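Local coordinates for DUF5636 domain-containing protein (PDB 4RD8), which is of unknown function but forms a compact, single-chain, largely helical domain of the DUF5636 family in Legionella pneumophila, at residues E35-D40 against C136-K141; T77-I82 against H131-C136; G87-M92 against S112-K117; S124-L129 against S194-S199. The protein carries 3 engineered substitutions. All blocks are in the same frame, centred on the assembly; numbering follows the deposited sequence. Where two conformers were deposited one is given.

Interaction 1 (E35-D40 against C136-K141); sequences ENYLMD and CLIILK
With CG anti to the backbone N (chi1 166°), Y37 sends its ring from helix 25-38 to helix 130-144, where K141 bends at its second torsion (chi2 59°) and brings CD alongside the same ring. The lysine meets the phenol with its methylenes and not with its charge: CG sits 4.0 Å from the centroid of the Y37 ring and 21° off the ring normal, a CH-pi contact over one face, displaced toward the rim. K141 CB lies 3.8 Å from Y37 CZ, and K141 CD is 3.8 Å from Y37 CE1, which means the aliphatic stem runs obliquely over one side of the ring. Tyrosine suits the place because it offers a broad apolar face and a polar tip in one residue. Its OH comes to 3.8 Å from L137 CB, the two side chains crossing at about a right angle, and to 3.4 Å from L137 O; its hydrogen-bonding partner is Q47, on helix 41-61. F148 meets the Y37 ring as well. Further along, the ends of two aliphatic residues touch, L38 CD1 lying 4.3 Å from I138 CD1. This joint is mostly buried, and no hydrogen bond runs directly between the two segments. The contact therefore rests on dispersion and shape, with the one buried hydroxyl satisfied by Q47 of a third helix; the lysine, partly exposed, can lend its hydrocarbon to the ring while its ammonium group extends beyond the contact.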
loop_
_atom_site.group_PDB
_atom_site.type_symbol
_atom_site.label_atom_id
_atom_site.label_comp_id
_atom_site.label_asym_id
_atom_site.label_seq_id
_atom_site.Cartn_x
_atom_site.Cartn_y
_atom_site.Cartn_z
ATOM N N GLU A 35 -3.967 -10.526 -2.375
ATOM C CA GLU A 35 -5.033 -10.710 -1.396
ATOM C C GLU A 35 -4.617 -11.765 -0.384
ATOM O O GLU A 35 -4.810 -11.600 0.818
ATOM C CB GLU A 35 -6.333 -11.132 -2.089
ATOM C CG GLU A 35 -7.556 -11.098 -1.198
ATOM C CD GLU A 35 -8.732 -11.827 -1.812
ATOM O OE1 GLU A 35 -8.505 -12.888 -2.436
ATOM O OE2 GLU A 35 -9.879 -11.342 -1.676
ATOM N N ASN A 36 -4.024 -12.848 -0.874
ATOM C CA ASN A 36 -3.632 -13.951 -0.010
ATOM C C ASN A 36 -2.472 -13.581 0.911
ATOM O O ASN A 36 -2.353 -14.119 2.009
ATOM C CB ASN A 36 -3.282 -15.187 -0.844
ATOM C CG ASN A 36 -4.511 -15.879 -1.403
ATOM O OD1 ASN A 36 -5.624 -15.688 -0.910
ATOM N ND2 ASN A 36 -4.312 -16.699 -2.432
ATOM N N TYR A 37 -1.624 -12.669 0.445
ATOM C CA TYR A 37 -0.487 -12.186 1.218
ATOM C C TYR A 37 -0.964 -11.262 2.344
ATOM O O TYR A 37 -0.649 -11.474 3.510
ATOM C CB TYR A 37 0.526 -11.480 0.294
ATOM C CG TYR A 37 1.565 -10.655 1.034
ATOM C CD1 TYR A 37 2.526 -11.260 1.835
ATOM C CD2 TYR A 37 1.573 -9.271 0.935
ATOM C CE1 TYR A 37 3.472 -10.505 2.517
ATOM C CE2 TYR A 37 2.505 -8.508 1.612
ATOM C CZ TYR A 37 3.454 -9.127 2.397
ATOM O OH TYR A 37 4.377 -8.367 3.071
ATOM N N LEU A 38 -1.759 -10.259 1.999
ATOM C CA LEU A 38 -2.246 -9.302 3.000
ATOM C C LEU A 38 -3.137 -9.918 4.084
ATOM O O LEU A 38 -3.226 -9.381 5.189
ATOM C CB LEU A 38 -2.969 -8.128 2.316
ATOM C CG LEU A 38 -2.079 -7.293 1.388
ATOM C CD1 LEU A 38 -2.896 -6.213 0.697
ATOM C CD2 LEU A 38 -0.900 -6.665 2.141
HETATM N N MSE A 39 -3.789 -11.040 3.778
HETATM C CA MSE A 39 -4.593 -11.755 4.766
HETATM C C MSE A 39 -3.718 -12.556 5.716
HETATM O O MSE A 39 -4.191 -13.055 6.730
HETATM C CB MSE A 39 -5.569 -12.727 4.093
HETATM C CG MSE A 39 -6.603 -12.090 3.195
HETATM SE SE MSE A 39 -7.701 -13.443 2.296
HETATM C CE MSE A 39 -6.622 -15.015 2.699
ATOM N N ASP A 40 -2.442 -12.682 5.364
ATOM C CA ASP A 40 -1.500 -13.520 6.094
ATOM C C ASP A 40 -0.626 -12.625 6.969
ATOM O O ASP A 40 0.400 -12.118 6.528
ATOM C CB ASP A 40 -0.647 -14.304 5.092
ATOM C CG ASP A 40 0.264 -15.326 5.742
ATOM O OD1 ASP A 40 0.444 -15.319 6.977
ATOM O OD2 ASP A 40 0.829 -16.147 4.992
ATOM N N CYS A 136 4.209 -0.671 -0.221
ATOM C CA CYS A 136 5.592 -0.986 0.127
ATOM C C CYS A 136 5.737 -2.434 0.599
ATOM O O CYS A 136 6.724 -3.074 0.290
ATOM C CB CYS A 136 6.157 -0.035 1.191
ATOM S SG CYS A 136 6.383 1.647 0.599
ATOM N N LEU A 137 4.765 -2.941 1.359
ATOM C CA LEU A 137 4.847 -4.323 1.847
ATOM C C LEU A 137 4.781 -5.314 0.674
ATOM O O LEU A 137 5.549 -6.281 0.615
ATOM C CB LEU A 137 3.737 -4.608 2.870
ATOM C CG LEU A 137 3.806 -3.766 4.154
ATOM C CD1 LEU A 137 2.570 -4.020 5.014
ATOM C CD2 LEU A 137 5.081 -4.074 4.956
ATOM N N ILE A 138 3.858 -5.064 -0.245
ATOM C CA ILE A 138 3.731 -5.843 -1.475
ATOM C C ILE A 138 5.026 -5.832 -2.290
ATOM O O ILE A 138 5.499 -6.887 -2.729
ATOM C CB ILE A 138 2.575 -5.309 -2.325
ATOM C CG1 ILE A 138 1.254 -5.717 -1.688
ATOM C CG2 ILE A 138 2.634 -5.844 -3.758
ATOM C CD1 ILE A 138 0.125 -4.786 -2.072
ATOM N N ILE A 139 5.601 -4.648 -2.476
ATOM C CA ILE A 139 6.848 -4.513 -3.232
ATOM C C ILE A 139 8.012 -5.211 -2.537
ATOM O O ILE A 139 8.753 -5.943 -3.175
ATOM C CB ILE A 139 7.194 -3.033 -3.491
ATOM C CG1 ILE A 139 6.093 -2.397 -4.337
ATOM C CG2 ILE A 139 8.567 -2.894 -4.164
ATOM C CD1 ILE A 139 5.961 -0.874 -4.142
ATOM N N LEU A 140 8.179 -4.984 -1.234
ATOM C CA LEU A 140 9.218 -5.683 -0.474
ATOM C C LEU A 140 9.044 -7.202 -0.506
ATOM O O LEU A 140 10.026 -7.935 -0.584
ATOM C CB LEU A 140 9.265 -5.188 0.978
ATOM C CG LEU A 140 9.708 -3.731 1.172
ATOM C CD1 LEU A 140 9.478 -3.304 2.622
ATOM C CD2 LEU A 140 11.175 -3.554 0.817
ATOM N N LYS A 141 7.803 -7.679 -0.450
ATOM C CA LYS A 141 7.573 -9.121 -0.537
ATOM C C LYS A 141 8.087 -9.652 -1.877
ATOM O O LYS A 141 8.807 -10.649 -1.915
ATOM C CB LYS A 141 6.085 -9.449 -0.362
ATOM C CG LYS A 141 5.744 -10.935 -0.467
ATOM C CD LYS A 141 6.465 -11.767 0.565
ATOM C CE LYS A 141 5.932 -13.198 0.560
ATOM N NZ LYS A 141 6.547 -14.019 1.630
#

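Interaction 2 (T77-I82 against H131-C136); sequences TLIQEI and HAIQWC
I79 lays its side chain across A132, I133 and C136, its two branches dividing the work. CG2, anti to the backbone N, reaches A132 CB at 3.8 Å and C136 SG at 3.7 Å, while CD1 on the other branch meets I133 CG1 at 4.0 Å, the two isoleucines crossing at a slant. One turn on, I82 adds its own CG2, 3.9 Å from C136 SG. The sulfur thus touches both isoleucines of the facing helix, and a cysteine, small and weakly polar, fits the groove between them. A132 is the thin spot of its helix: a methyl group leaves room for I79 to come in close. Every residue that touches is buried, and the contact has no hydrogen bond across it. On the far side of helix 130-144, H131 ND1 donates to Q134 OE1 (2.7 Å), nearly straight and in the ring plane, while Q134 NE2 bonds to the carbonyls of S192 and I184. The axes of segments 77-82 and 131-136 approach to 9.7 Å at 49°, with their N-to-C directions inclined the same way, an apolar helix crossing typical of the core of an all-helical fold.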
loop_
_atom_site.group_PDB
_atom_site.type_symbol
_atom_site.label_atom_id
_atom_site.label_comp_id
_atom_site.label_asym_id
_atom_site.label_seq_id
_atom_site.Cartn_x
_atom_site.Cartn_y
_atom_site.Cartn_z
ATOM N N THR A 77 10.447 9.504 2.565
ATOM C CA THR A 77 11.389 9.359 1.464
ATOM C C THR A 77 11.717 7.885 1.238
ATOM O O THR A 77 11.882 7.457 0.099
ATOM C CB THR A 77 12.670 10.204 1.671
ATOM O OG1 THR A 77 13.255 9.879 2.935
ATOM C CG2 THR A 77 12.336 11.690 1.646
ATOM N N LEU A 78 11.802 7.107 2.317
ATOM C CA LEU A 78 11.974 5.662 2.184
ATOM C C LEU A 78 10.785 5.037 1.462
ATOM O O LEU A 78 10.958 4.227 0.544
ATOM C CB LEU A 78 12.170 4.994 3.552
ATOM C CG LEU A 78 12.136 3.460 3.595
ATOM C CD1 LEU A 78 13.225 2.858 2.710
ATOM C CD2 LEU A 78 12.279 2.955 5.039
ATOM N N ILE A 79 9.576 5.406 1.875
ATOM C CA ILE A 79 8.371 4.914 1.210
ATOM C C ILE A 79 8.392 5.271 -0.287
ATOM O O ILE A 79 8.131 4.410 -1.142
ATOM C CB ILE A 79 7.091 5.456 1.897
ATOM C CG1 ILE A 79 6.884 4.739 3.250
ATOM C CG2 ILE A 79 5.875 5.296 0.989
ATOM C CD1 ILE A 79 5.921 5.451 4.203
ATOM N N GLN A 80 8.732 6.521 -0.607
ATOM C CA GLN A 80 8.794 6.945 -2.007
ATOM C C GLN A 80 9.835 6.167 -2.820
ATOM O O GLN A 80 9.600 5.850 -3.988
ATOM C CB GLN A 80 9.061 8.449 -2.147
ATOM C CG GLN A 80 9.003 8.907 -3.605
ATOM C CD GLN A 80 7.652 8.591 -4.258
ATOM O OE1 GLN A 80 6.636 9.191 -3.907
ATOM N NE2 GLN A 80 7.636 7.639 -5.195
ATOM N N GLU A 81 10.987 5.877 -2.220
ATOM C CA GLU A 81 12.021 5.129 -2.934
ATOM C C GLU A 81 11.545 3.720 -3.298
ATOM O O GLU A 81 11.765 3.252 -4.418
ATOM C CB GLU A 81 13.327 5.091 -2.130
ATOM C CG GLU A 81 13.975 6.465 -1.987
ATOM C CD GLU A 81 15.096 6.499 -0.967
ATOM O OE1 GLU A 81 15.558 5.422 -0.521
ATOM O OE2 GLU A 81 15.522 7.620 -0.611
ATOM N N ILE A 82 10.881 3.055 -2.353
ATOM C CA ILE A 82 10.336 1.726 -2.606
ATOM C C ILE A 82 9.301 1.790 -3.724
ATOM O O ILE A 82 9.296 0.960 -4.629
ATOM C CB ILE A 82 9.709 1.131 -1.328
ATOM C CG1 ILE A 82 10.819 0.859 -0.307
ATOM C CG2 ILE A 82 8.949 -0.154 -1.650
ATOM C CD1 ILE A 82 10.314 0.582 1.103
ATOM N N HIS A 131 -2.063 3.292 2.837
ATOM C CA HIS A 131 -2.102 2.666 1.516
ATOM C C HIS A 131 -0.704 2.627 0.903
ATOM O O HIS A 131 -0.320 1.637 0.276
ATOM C CB HIS A 131 -3.077 3.391 0.579
ATOM C CG HIS A 131 -4.516 3.196 0.929
ATOM N ND1 HIS A 131 -5.041 1.972 1.306
ATOM C CD2 HIS A 131 -5.557 4.068 0.938
ATOM C CE1 HIS A 131 -6.337 2.106 1.537
ATOM N NE2 HIS A 131 -6.671 3.363 1.327
ATOM N N ALA A 132 0.065 3.698 1.089
ATOM C CA ALA A 132 1.449 3.709 0.625
ATOM C C ALA A 132 2.230 2.578 1.272
ATOM O O ALA A 132 3.020 1.900 0.610
ATOM C CB ALA A 132 2.108 5.057 0.927
ATOM N N ILE A 133 2.004 2.373 2.568
ATOM C CA ILE A 133 2.662 1.285 3.289
ATOM C C ILE A 133 2.228 -0.103 2.793
ATOM O O ILE A 133 3.073 -0.992 2.648
ATOM C CB ILE A 133 2.493 1.423 4.820
ATOM C CG1 ILE A 133 3.261 2.652 5.312
ATOM C CG2 ILE A 133 3.012 0.187 5.530
ATOM C CD1 ILE A 133 3.021 2.994 6.771
ATOM N N GLN A 134 0.934 -0.293 2.525
ATOM C CA GLN A 134 0.465 -1.556 1.939
ATOM C C GLN A 134 1.248 -1.884 0.682
ATOM O O GLN A 134 1.737 -3.005 0.519
ATOM C CB GLN A 134 -1.030 -1.502 1.608
ATOM C CG GLN A 134 -1.925 -1.661 2.823
ATOM C CD GLN A 134 -3.341 -1.190 2.547
ATOM O OE1 GLN A 134 -3.543 -0.193 1.845
ATOM N NE2 GLN A 134 -4.323 -1.901 3.088
ATOM N N TRP A 135 1.371 -0.896 -0.196
ATOM C CA TRP A 135 2.121 -1.094 -1.425
ATOM C C TRP A 135 3.599 -1.371 -1.176
ATOM O O TRP A 135 4.176 -2.245 -1.821
ATOM C CB TRP A 135 1.843 0.034 -2.443
ATOM C CG TRP A 135 0.517 -0.244 -3.064
ATOM C CD1 TRP A 135 -0.689 0.287 -2.711
ATOM C CD2 TRP A 135 0.249 -1.227 -4.079
ATOM N NE1 TRP A 135 -1.690 -0.278 -3.476
ATOM C CE2 TRP A 135 -1.142 -1.211 -4.310
ATOM C CE3 TRP A 135 1.053 -2.105 -4.811
ATOM C CZ2 TRP A 135 -1.744 -2.038 -5.270
ATOM C CZ3 TRP A 135 0.452 -2.926 -5.758
ATOM C CH2 TRP A 135 -0.937 -2.888 -5.975
ATOM N N CYS A 136 4.209 -0.671 -0.221
ATOM C CA CYS A 136 5.592 -0.986 0.127
ATOM C C CYS A 136 5.737 -2.434 0.599
ATOM O O CYS A 136 6.724 -3.074 0.290
ATOM C CB CYS A 136 6.157 -0.035 1.191
ATOM S SG CYS A 136 6.383 1.647 0.599
#

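Interaction 3 (G87-M92 against S112-K117); sequences GFREGM and SGFMLK
The carbonyl oxygen of S112 is gripped side-on by two nitrogens of R89: NE donates to S112 O at 2.8 Å and NH2 to the same atom at 3.1 Å. The oxygen lies close to the guanidinium plane, at its edge, and NH2 approaches on a lone pair of the carbonyl. Arginine suits this place because a cation faces the carbonyl-rich end of helix 103-111, which probably strengthens the bonds. Its stem is pressed over F114: CG stands 3.5 Å from the centroid of the F114 ring, above its centre, in a CH-pi contact, and the bend at chi2 (-91°) carries CD across the ring toward F114 CZ. Farther out the guanidinium lies almost parallel to that ring, the planes 12° apart, with F114 CE2 over one face. The backbone adds a nearly straight bond from R89 N to G113 O, 2.9 Å. Both segments emerge from helix ends closed by Schellman motifs, with G87 and G113 as the positive-phi glycines; a side chain on G113 would also point at R89 CG. The two segments then run on together. A water bridges them, donating to R89 O and G91 O and accepting from M115 N at 2.9 Å. The inner side is apolar: M115, a selenomethionine bent at chi2 and chi3, puts CE 3.6 Å from F88 CE2, while its CG lies 3.9 Å from CG of M92, also a selenomethionine, the two side chains running side by side. A132 of helix 130-144 packs against both selenomethionines.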
loop_
_atom_site.group_PDB
_atom_site.type_symbol
_atom_site.label_atom_id
_atom_site.label_comp_id
_atom_site.label_asym_id
_atom_site.label_seq_id
_atom_site.Cartn_x
_atom_site.Cartn_y
_atom_site.Cartn_z
ATOM N N GLY A 87 7.883 1.403 -10.102
ATOM C CA GLY A 87 7.282 2.069 -11.247
ATOM C C GLY A 87 6.254 3.133 -10.929
ATOM O O GLY A 87 5.624 3.680 -11.833
ATOM N N PHE A 88 6.075 3.452 -9.651
ATOM C CA PHE A 88 5.181 4.547 -9.293
ATOM C C PHE A 88 5.795 5.896 -9.687
ATOM O O PHE A 88 7.015 6.021 -9.846
ATOM C CB PHE A 88 4.879 4.543 -7.792
ATOM C CG PHE A 88 3.970 3.424 -7.357
ATOM C CD1 PHE A 88 4.440 2.119 -7.273
ATOM C CD2 PHE A 88 2.651 3.679 -7.032
ATOM C CE1 PHE A 88 3.596 1.090 -6.870
ATOM C CE2 PHE A 88 1.802 2.660 -6.627
ATOM C CZ PHE A 88 2.287 1.356 -6.544
ATOM N N ARG A 89 4.945 6.911 -9.843
ATOM C CA ARG A 89 5.449 8.262 -10.049
ATOM C C ARG A 89 6.268 8.660 -8.834
ATOM O O ARG A 89 5.940 8.270 -7.708
ATOM C CB ARG A 89 4.296 9.250 -10.204
ATOM C CG ARG A 89 3.350 8.911 -11.338
ATOM C CD ARG A 89 3.761 9.564 -12.651
ATOM N NE ARG A 89 2.785 9.240 -13.694
ATOM C CZ ARG A 89 2.665 9.878 -14.852
ATOM N NH1 ARG A 89 3.442 10.917 -15.147
ATOM N NH2 ARG A 89 1.742 9.470 -15.717
ATOM N N GLU A 90 7.310 9.447 -9.057
ATOM C CA GLU A 90 8.143 9.923 -7.960
ATOM C C GLU A 90 7.509 11.138 -7.291
ATOM O O GLU A 90 7.450 12.233 -7.856
ATOM C CB GLU A 90 9.547 10.268 -8.441
ATOM C CG GLU A 90 10.506 10.627 -7.314
ATOM C CD GLU A 90 11.950 10.502 -7.736
ATOM O OE1 GLU A 90 12.261 10.850 -8.897
ATOM O OE2 GLU A 90 12.773 10.044 -6.914
ATOM N N GLY A 91 7.019 10.936 -6.078
ATOM C CA GLY A 91 6.347 12.003 -5.362
ATOM C C GLY A 91 4.917 11.618 -5.043
ATOM O O GLY A 91 4.093 11.500 -5.946
HETATM N N MSE A 92 4.640 11.393 -3.760
HETATM C CA MSE A 92 3.277 11.125 -3.312
HETATM C C MSE A 92 2.495 12.449 -3.334
HETATM O O MSE A 92 3.037 13.495 -2.956
HETATM C CB MSE A 92 3.280 10.523 -1.892
HETATM C CG MSE A 92 3.922 9.131 -1.766
HETATM SE SE MSE A 92 3.620 8.321 -0.017
HETATM C CE MSE A 92 4.517 9.655 1.090
ATOM N N SER A 112 -2.965 6.710 -13.359
ATOM C CA SER A 112 -1.814 7.382 -13.943
ATOM C C SER A 112 -0.514 7.048 -13.224
ATOM O O SER A 112 0.549 7.518 -13.631
ATOM C CB SER A 112 -2.017 8.905 -13.951
ATOM O OG SER A 112 -3.222 9.235 -14.636
ATOM N N GLY A 113 -0.594 6.250 -12.155
ATOM C CA GLY A 113 0.604 5.803 -11.458
ATOM C C GLY A 113 1.011 6.575 -10.208
ATOM O O GLY A 113 2.076 6.319 -9.642
ATOM N N PHE A 114 0.181 7.520 -9.772
ATOM C CA PHE A 114 0.485 8.294 -8.571
ATOM C C PHE A 114 -0.020 7.624 -7.299
ATOM O O PHE A 114 -1.148 7.117 -7.257
ATOM C CB PHE A 114 -0.145 9.697 -8.657
ATOM C CG PHE A 114 0.452 10.564 -9.725
ATOM C CD1 PHE A 114 1.579 11.334 -9.466
ATOM C CD2 PHE A 114 -0.109 10.609 -10.994
ATOM C CE1 PHE A 114 2.132 12.145 -10.444
ATOM C CE2 PHE A 114 0.451 11.413 -11.985
ATOM C CZ PHE A 114 1.576 12.185 -11.706
HETATM N N MSE A 115 0.820 7.639 -6.260
HETATM C CA MSE A 115 0.387 7.294 -4.905
HETATM C C MSE A 115 -0.076 8.569 -4.220
HETATM O O MSE A 115 0.540 9.620 -4.379
HETATM C CB MSE A 115 1.551 6.684 -4.108
HETATM C CG MSE A 115 1.223 6.420 -2.624
HETATM SE SE MSE A 115 -0.227 5.176 -2.353
HETATM C CE MSE A 115 0.449 3.715 -3.420
ATOM N N LEU A 116 -1.172 8.483 -3.469
ATOM C CA LEU A 116 -1.665 9.634 -2.730
ATOM C C LEU A 116 -1.786 9.336 -1.246
ATOM O O LEU A 116 -1.836 8.172 -0.841
ATOM C CB LEU A 116 -3.043 10.026 -3.270
ATOM C CG LEU A 116 -3.035 10.466 -4.737
ATOM C CD1 LEU A 116 -3.430 9.320 -5.628
ATOM C CD2 LEU A 116 -3.974 11.647 -4.930
ATOM N N LYS A 117 -1.848 10.399 -0.446
ATOM C CA LYS A 117 -2.209 10.300 0.957
ATOM C C LYS A 117 -3.560 9.608 1.073
ATOM O O LYS A 117 -4.410 9.767 0.194
ATOM C CB LYS A 117 -2.330 11.705 1.543
ATOM C CG LYS A 117 -1.266 12.091 2.522
ATOM C CD LYS A 117 -1.556 13.483 3.070
ATOM C CE LYS A 117 -0.503 13.930 4.051
ATOM N NZ LYS A 117 -0.890 15.208 4.706
HETATM O O HOH W 1 3.400 8.853 -6.552
#

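Interaction 4 (S124-L129 against S194-S199); sequences SSHGEL and SPEWLS
H126 and E196 cross at about a right angle, the imidazole and carboxylate planes standing 87° apart. The carboxylate comes to the histidine obliquely: OE1 of E196 lies 2.5 Å from ND1 of H126 and also close to the ring carbon CG. E196 gets there because its chain is bent at the second torsion (chi2 -47°), which turns CD toward the loop 124-129. The same OE1 stands 3.1 Å from OG of S124, a possible hydrogen bond, since the hydroxyl proton has another acceptor within reach. Whichever way that proton points, S124 OG also accepts from H126 N at 3.0 Å, forming an ST turn. A serine is apt here: its short hydroxyl folds back on its own backbone and still faces the glutamate. The carboxylate oxygen thus has two polar neighbours from the loop, and the partly exposed setting suits such a polar group. Beyond the histidine, G127 passes close to the helix by S199. A side chain on G127 would point at the helix and crowd S199 CB, so glycine fits the spot; the modelled approach of S199 OG to H126 O is too short to be trusted. On the helix side, S194 OG accepts from W197 N at 3.2 Å, capping the first turn, and P195 follows where its missing N-H costs nothing. With E196 next, its acidic side chain probably sits well with the positive end of the helix dipole. The loop thus packs against a Ser-Pro-Glu start, a serine N-cap followed by proline and glutamate, a typical opening of an alpha-helix.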
loop_
_atom_site.group_PDB
_atom_site.type_symbol
_atom_site.label_atom_id
_atom_site.label_comp_id
_atom_site.label_asym_id
_atom_site.label_seq_id
_atom_site.Cartn_x
_atom_site.Cartn_y
_atom_site.Cartn_z
ATOM N N SER A 124 -9.178 9.673 7.486
ATOM C CA SER A 124 -9.112 8.660 8.530
ATOM C C SER A 124 -8.346 9.184 9.736
ATOM O O SER A 124 -7.362 9.906 9.587
ATOM C CB SER A 124 -8.441 7.389 8.005
ATOM O OG SER A 124 -8.117 6.521 9.074
ATOM N N SER A 125 -8.795 8.808 10.928
ATOM C CA SER A 125 -8.114 9.194 12.159
ATOM C C SER A 125 -7.059 8.161 12.536
ATOM O O SER A 125 -6.343 8.328 13.522
ATOM C CB SER A 125 -9.120 9.337 13.302
ATOM O OG SER A 125 -9.721 8.089 13.598
ATOM N N HIS A 126 -6.966 7.094 11.748
ATOM C CA HIS A 126 -6.115 5.957 12.099
ATOM C C HIS A 126 -4.740 5.992 11.424
ATOM O O HIS A 126 -3.767 5.477 11.975
ATOM C CB HIS A 126 -6.823 4.633 11.785
ATOM C CG HIS A 126 -8.029 4.376 12.634
ATOM N ND1 HIS A 126 -9.308 4.733 12.243
ATOM C CD2 HIS A 126 -8.156 3.797 13.847
ATOM C CE1 HIS A 126 -10.161 4.383 13.186
ATOM N NE2 HIS A 126 -9.495 3.814 14.171
ATOM N N GLY A 127 -4.659 6.586 10.240
ATOM C CA GLY A 127 -3.399 6.668 9.519
ATOM C C GLY A 127 -3.390 7.701 8.403
ATOM O O GLY A 127 -4.423 8.288 8.083
ATOM N N GLU A 128 -2.223 7.904 7.793
ATOM C CA GLU A 128 -2.040 8.942 6.777
ATOM C C GLU A 128 -1.452 8.365 5.486
ATOM O O GLU A 128 -1.838 8.741 4.375
ATOM C CB GLU A 128 -1.108 10.018 7.345
ATOM C CG GLU A 128 -0.949 11.276 6.512
ATOM C CD GLU A 128 0.094 12.216 7.101
ATOM O OE1 GLU A 128 1.215 11.748 7.407
ATOM O OE2 GLU A 128 -0.201 13.419 7.268
ATOM N N LEU A 129 -0.511 7.443 5.648
ATOM C CA LEU A 129 0.178 6.833 4.518
ATOM C C LEU A 129 -0.014 5.331 4.519
ATOM O O LEU A 129 0.871 4.597 4.082
ATOM C CB LEU A 129 1.682 7.125 4.591
ATOM C CG LEU A 129 2.110 8.591 4.651
ATOM C CD1 LEU A 129 3.619 8.688 4.805
ATOM C CD2 LEU A 129 1.656 9.331 3.417
ATOM N N SER A 194 -7.389 -4.333 5.365
ATOM C CA SER A 194 -8.013 -3.145 5.938
ATOM C C SER A 194 -6.941 -2.175 6.400
ATOM O O SER A 194 -6.108 -2.523 7.240
ATOM C CB SER A 194 -8.874 -3.518 7.139
ATOM O OG SER A 194 -9.210 -2.356 7.895
ATOM N N PRO A 195 -6.951 -0.947 5.861
ATOM C CA PRO A 195 -5.949 0.015 6.330
ATOM C C PRO A 195 -6.143 0.399 7.795
ATOM O O PRO A 195 -5.157 0.725 8.457
ATOM C CB PRO A 195 -6.171 1.231 5.414
ATOM C CG PRO A 195 -7.622 1.109 4.979
ATOM C CD PRO A 195 -7.835 -0.379 4.826
ATOM N N GLU A 196 -7.377 0.369 8.298
ATOM C CA GLU A 196 -7.605 0.664 9.707
ATOM C C GLU A 196 -6.944 -0.407 10.556
ATOM O O GLU A 196 -6.343 -0.118 11.594
ATOM C CB GLU A 196 -9.100 0.723 10.040
ATOM C CG GLU A 196 -9.908 1.651 9.151
ATOM C CD GLU A 196 -9.261 3.009 8.982
ATOM O OE1 GLU A 196 -9.330 3.817 9.926
ATOM O OE2 GLU A 196 -8.676 3.267 7.908
ATOM N N TRP A 197 -7.068 -1.651 10.123
ATOM C CA TRP A 197 -6.482 -2.741 10.888
ATOM C C TRP A 197 -4.960 -2.662 10.831
ATOM O O TRP A 197 -4.295 -2.833 11.850
ATOM C CB TRP A 197 -6.979 -4.104 10.393
ATOM C CG TRP A 197 -6.485 -5.244 11.252
ATOM C CD1 TRP A 197 -7.133 -5.824 12.305
ATOM C CD2 TRP A 197 -5.220 -5.919 11.136
ATOM N NE1 TRP A 197 -6.352 -6.824 12.846
ATOM C CE2 TRP A 197 -5.180 -6.902 12.142
ATOM C CE3 TRP A 197 -4.127 -5.785 10.272
ATOM C CZ2 TRP A 197 -4.079 -7.751 12.311
ATOM C CZ3 TRP A 197 -3.040 -6.631 10.437
ATOM C CH2 TRP A 197 -3.026 -7.600 11.451
ATOM N N LEU A 198 -4.409 -2.393 9.645
ATOM C CA LEU A 198 -2.953 -2.330 9.509
ATOM C C LEU A 198 -2.361 -1.175 10.304
ATOM O O LEU A 198 -1.333 -1.329 10.952
ATOM C CB LEU A 198 -2.522 -2.256 8.043
ATOM C CG LEU A 198 -1.022 -2.090 7.772
ATOM C CD1 LEU A 198 -0.220 -3.254 8.332
ATOM C CD2 LEU A 198 -0.773 -1.949 6.275
ATOM N N SER A 199 -3.025 -0.027 10.269
ATOM C CA SER A 199 -2.560 1.134 11.017
ATOM C C SER A 199 -2.505 0.862 12.518
ATOM O O SER A 199 -1.538 1.226 13.193
ATOM C CB SER A 199 -3.451 2.340 10.729
ATOM O OG SER A 199 -3.485 3.208 11.848
#

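In the fold
Helix 130-144 joins interactions 1 and 2, whose centres are about 12 Å apart and which share C136; between them I139 CG2 packs 3.7 Å from I82 CG2. Interaction 3, about 10 Å from interaction 2 centre to centre, is tied to it by Q80, whose OE1 probably bonds to G91 N at 2.8 Å. Interaction 4 reaches helix 130-144 through L198 CD2, 3.7 Å from Q134 CG, and helix 69-85 through L129 CD1, 4.0 Å from I79 CD1. A long, weak ion pair between K117 and E128 links interactions 3 and 4, about 19 Å apart between centres. The function is unknown and no site can be assigned to the contacts; they join helices and loops within one family domain.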